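Local coordinates for protein phosphoacetylglucosamine mutase (Aspergillus lentulus, PDB 5O9X) that interconverts the 6-phosphate and 1-phosphate of N-acetylglucosamine, a phosphomutase step that supplies precursor for UDP-N-acetylglucosamine, at residues 23-28 / 32-37. The protein carries 1 engineered substitution. Numbering follows the deposited sequence.
Sequences KIFQYG and FRMKAD. Unlike the reference sequence in segment 32-37: Lys35 (reference Arg). With G16 (1,6-di-O-phosphono-alpha-D-glucopyranose), chain B; GOL (glycerol), chain E.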
loop_
_atom_site.group_PDB
_atom_site.type_symbol
_atom_site.label_atom_id
_atom_site.label_comp_id
_atom_site.label_asym_id
_atom_site.label_seq_id
_atom_site.Cartn_x
_atom_site.Cartn_y
_atom_site.Cartn_z
ATOM N N LYS A 23 1.094 25.494 -11.946
ATOM C CA LYS A 23 0.739 24.110 -11.512
ATOM C C LYS A 23 -0.456 24.134 -10.585
ATOM O O LYS A 23 -0.524 24.937 -9.622
ATOM C CB LYS A 23 1.878 23.358 -10.810
ATOM C CG LYS A 23 3.231 23.455 -11.498
ATOM C CD LYS A 23 3.281 22.887 -12.915
ATOM C CE LYS A 23 4.722 22.660 -13.333
ATOM N NZ LYS A 23 4.776 21.921 -14.617
ATOM N N ILE A 24 -1.396 23.259 -10.892
ATOM C CA ILE A 24 -2.548 22.991 -10.040
ATOM C C ILE A 24 -2.255 21.598 -9.430
ATOM O O ILE A 24 -1.895 20.698 -10.146
ATOM C CB ILE A 24 -3.860 22.998 -10.856
ATOM C CG1 ILE A 24 -4.213 24.470 -11.341
ATOM C CG2 ILE A 24 -4.992 22.342 -10.063
ATOM C CD1 ILE A 24 -5.136 24.565 -12.552
ATOM N N PHE A 25 -2.372 21.471 -8.113
ATOM C CA PHE A 25 -2.042 20.240 -7.395
ATOM C C PHE A 25 -3.302 19.445 -7.067
ATOM O O PHE A 25 -4.350 20.018 -6.845
ATOM C CB PHE A 25 -1.267 20.574 -6.117
ATOM C CG PHE A 25 -0.068 21.413 -6.366
ATOM C CD1 PHE A 25 1.061 20.878 -7.000
ATOM C CD2 PHE A 25 -0.050 22.771 -5.967
ATOM C CE1 PHE A 25 2.193 21.654 -7.227
ATOM C CE2 PHE A 25 1.086 23.557 -6.226
ATOM C CZ PHE A 25 2.209 23.000 -6.842
ATOM N N GLN A 26 -3.210 18.114 -7.116
ATOM C CA GLN A 26 -4.342 17.280 -6.765
ATOM C C GLN A 26 -3.850 16.195 -5.805
ATOM O O GLN A 26 -2.699 15.750 -5.911
ATOM C CB GLN A 26 -4.997 16.694 -8.027
ATOM C CG GLN A 26 -3.968 16.176 -9.027
ATOM C CD GLN A 26 -4.560 15.440 -10.246
ATOM O OE1 GLN A 26 -5.124 16.076 -11.160
ATOM N NE2 GLN A 26 -4.402 14.084 -10.275
ATOM N N TYR A 27 -4.716 15.748 -4.903
ATOM C CA TYR A 27 -4.318 14.757 -3.894
ATOM C C TYR A 27 -4.016 13.347 -4.519
ATOM O O TYR A 27 -3.109 12.637 -4.076
ATOM C CB TYR A 27 -5.383 14.688 -2.799
ATOM C CG TYR A 27 -4.923 14.017 -1.535
ATOM C CD1 TYR A 27 -4.258 14.760 -0.526
ATOM C CD2 TYR A 27 -5.166 12.647 -1.320
ATOM C CE1 TYR A 27 -3.861 14.143 0.635
ATOM C CE2 TYR A 27 -4.791 12.020 -0.117
ATOM C CZ TYR A 27 -4.133 12.767 0.840
ATOM O OH TYR A 27 -3.688 12.207 2.030
ATOM N N GLY A 28 -4.748 12.968 -5.552
ATOM C CA GLY A 28 -4.407 11.724 -6.293
ATOM C C GLY A 28 -4.817 10.486 -5.496
ATOM O O GLY A 28 -5.601 10.545 -4.522
ATOM N N PHE A 32 -0.286 13.890 -2.450
ATOM C CA PHE A 32 0.396 14.658 -3.455
ATOM C C PHE A 32 1.699 13.941 -3.844
ATOM O O PHE A 32 2.422 13.455 -2.961
ATOM C CB PHE A 32 0.740 16.042 -2.915
ATOM C CG PHE A 32 -0.485 16.835 -2.481
ATOM C CD1 PHE A 32 -1.358 17.384 -3.436
ATOM C CD2 PHE A 32 -0.761 16.998 -1.120
ATOM C CE1 PHE A 32 -2.503 18.069 -3.017
ATOM C CE2 PHE A 32 -1.901 17.710 -0.693
ATOM C CZ PHE A 32 -2.755 18.261 -1.657
ATOM N N ARG A 33 1.955 13.876 -5.139
ATOM C CA ARG A 33 3.119 13.195 -5.650
ATOM C C ARG A 33 3.508 13.788 -6.998
ATOM O O ARG A 33 2.665 13.927 -7.883
ATOM C CB ARG A 33 2.737 11.699 -5.829
ATOM C CG ARG A 33 3.974 10.847 -5.961
ATOM C CD ARG A 33 3.529 9.387 -5.928
ATOM N NE ARG A 33 3.065 8.888 -4.629
ATOM C CZ ARG A 33 2.778 7.551 -4.460
ATOM N NH1 ARG A 33 3.063 6.664 -5.462
ATOM N NH2 ARG A 33 2.362 7.051 -3.282
ATOM N N MET A 34 4.772 14.120 -7.182
ATOM C CA MET A 34 5.193 14.821 -8.374
ATOM C C MET A 34 6.703 14.923 -8.384
ATOM O O MET A 34 7.352 14.491 -7.407
ATOM C CB MET A 34 4.584 16.245 -8.388
ATOM C CG MET A 34 5.094 17.115 -7.260
ATOM S SD MET A 34 3.964 18.468 -6.861
ATOM C CE MET A 34 2.528 17.718 -6.086
ATOM N N LYS A 35 7.260 15.541 -9.441
ATOM C CA LYS A 35 8.705 15.806 -9.465
ATOM C C LYS A 35 9.071 16.633 -8.229
ATOM O O LYS A 35 8.382 17.606 -7.895
ATOM C CB LYS A 35 9.202 16.437 -10.805
ATOM C CG LYS A 35 10.674 16.185 -11.051
ATOM C CD LYS A 35 11.100 16.693 -12.422
ATOM C CE LYS A 35 12.592 17.039 -12.458
ATOM N NZ LYS A 35 13.008 17.012 -13.897
ATOM N N ALA A 36 10.164 16.240 -7.558
ATOM C CA ALA A 36 10.472 16.743 -6.198
ATOM C C ALA A 36 10.736 18.242 -6.212
ATOM O O ALA A 36 10.498 18.907 -5.200
ATOM C CB ALA A 36 11.656 16.020 -5.597
ATOM N N ASP A 37 11.201 18.788 -7.361
ATOM C CA ASP A 37 11.459 20.273 -7.377
ATOM C C ASP A 37 10.168 21.115 -7.318
ATOM O O ASP A 37 10.236 22.335 -7.111
ATOM C CB ASP A 37 12.380 20.728 -8.525
ATOM C CG ASP A 37 11.840 20.361 -9.911
ATOM O OD1 ASP A 37 10.687 19.843 -10.039
ATOM O OD2 ASP A 37 12.591 20.586 -10.890
HETATM C C1 G16 B . -0.287 3.880 -4.743
HETATM C C2 G16 B . -1.531 3.455 -3.969
HETATM C C3 G16 B . -2.061 2.091 -4.515
HETATM C C4 G16 B . -2.337 2.085 -6.008
HETATM C C5 G16 B . -1.060 2.509 -6.723
HETATM C C6 G16 B . -1.234 2.836 -8.187
HETATM O O1 G16 B . 0.744 2.910 -4.530
HETATM O O2 G16 B . -1.334 3.389 -2.523
HETATM O O3 G16 B . -3.143 1.747 -3.745
HETATM O O4 G16 B . -2.727 0.758 -6.574
HETATM O O5 G16 B . -0.581 3.789 -6.245
HETATM O O6 G16 B . -2.221 3.960 -8.271
HETATM P P G16 B . -2.533 4.611 -9.724
HETATM O O1P G16 B . -2.883 3.472 -10.710
HETATM O O2P G16 B . -1.242 5.307 -10.216
HETATM O O3P G16 B . -3.621 5.691 -9.542
HETATM P "P'" G16 B . 2.192 3.283 -3.861
HETATM O O1X G16 B . 1.950 4.379 -2.788
HETATM O O2X G16 B . 3.051 3.951 -4.983
HETATM O O3X G16 B . 2.863 2.013 -3.465
HETATM C C1 GOL E . -0.769 13.559 -7.131
HETATM O O1 GOL E . -0.440 14.932 -6.789
HETATM C C2 GOL E . -0.923 13.532 -8.663
HETATM O O2 GOL E . -2.301 13.314 -8.992
HETATM C C3 GOL E . -0.055 12.442 -9.270
HETATM O O3 GOL E . 0.277 12.670 -10.663
#
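Tyr27 turns an edge of its ring onto one face of Phe32: the centroids are 5.3 Å apart and the planes stand at 74°, which fits a T-shaped (edge-to-face) pair. CD1 of Tyr27 lies 3.8 Å from CE2 of Phe32. Tyr27 CA also sits off-centre over the Phe32 ring, a CH-pi contact, while Phe25 CB approaches CD1 of Phe32 obliquely. Further along, Met34 crosses Phe25 at about a right angle. Met34 SD is 4.7 Å from the centroid of the Phe25 ring, an oblique Met-aromatic contact. The bend at chi3 (70°) swings the methyl Met34 CE to 3.6 Å from Phe25 CD1.

No direct hydrogen bond joins the two segments. A glycerol, probably from the crystallisation liquor, bridges the backbones instead: its O1 donates to Gln26 O (2.6 Å) and accepts from Arg33 N (3.1 Å). Val42 of helix 40-56 touches Phe25, Phe32 and Met34, and helix 91-101 packs on Phe25, Tyr27 and Phe32.

Backbone bonds of Phe32 with Val78 and of Met34 with Asn76 tie the segment to strand 75-81; they flank Arg33, consistent with their setting its position. The Arg33 guanidinium meets the 1-phosphate of G16 edge-on, Arg33 NH1 to O2X (2.8 Å) and Arg33 NH2 to O1X (2.7 Å, 171°), a two-pronged grip; Arg33 NH1 also bonds Asn71 OD1. Thus the edge strand of the domain I sheet carries a phosphate-binding arginine into the active-site cleft of this alpha-D-phosphohexomutase fold.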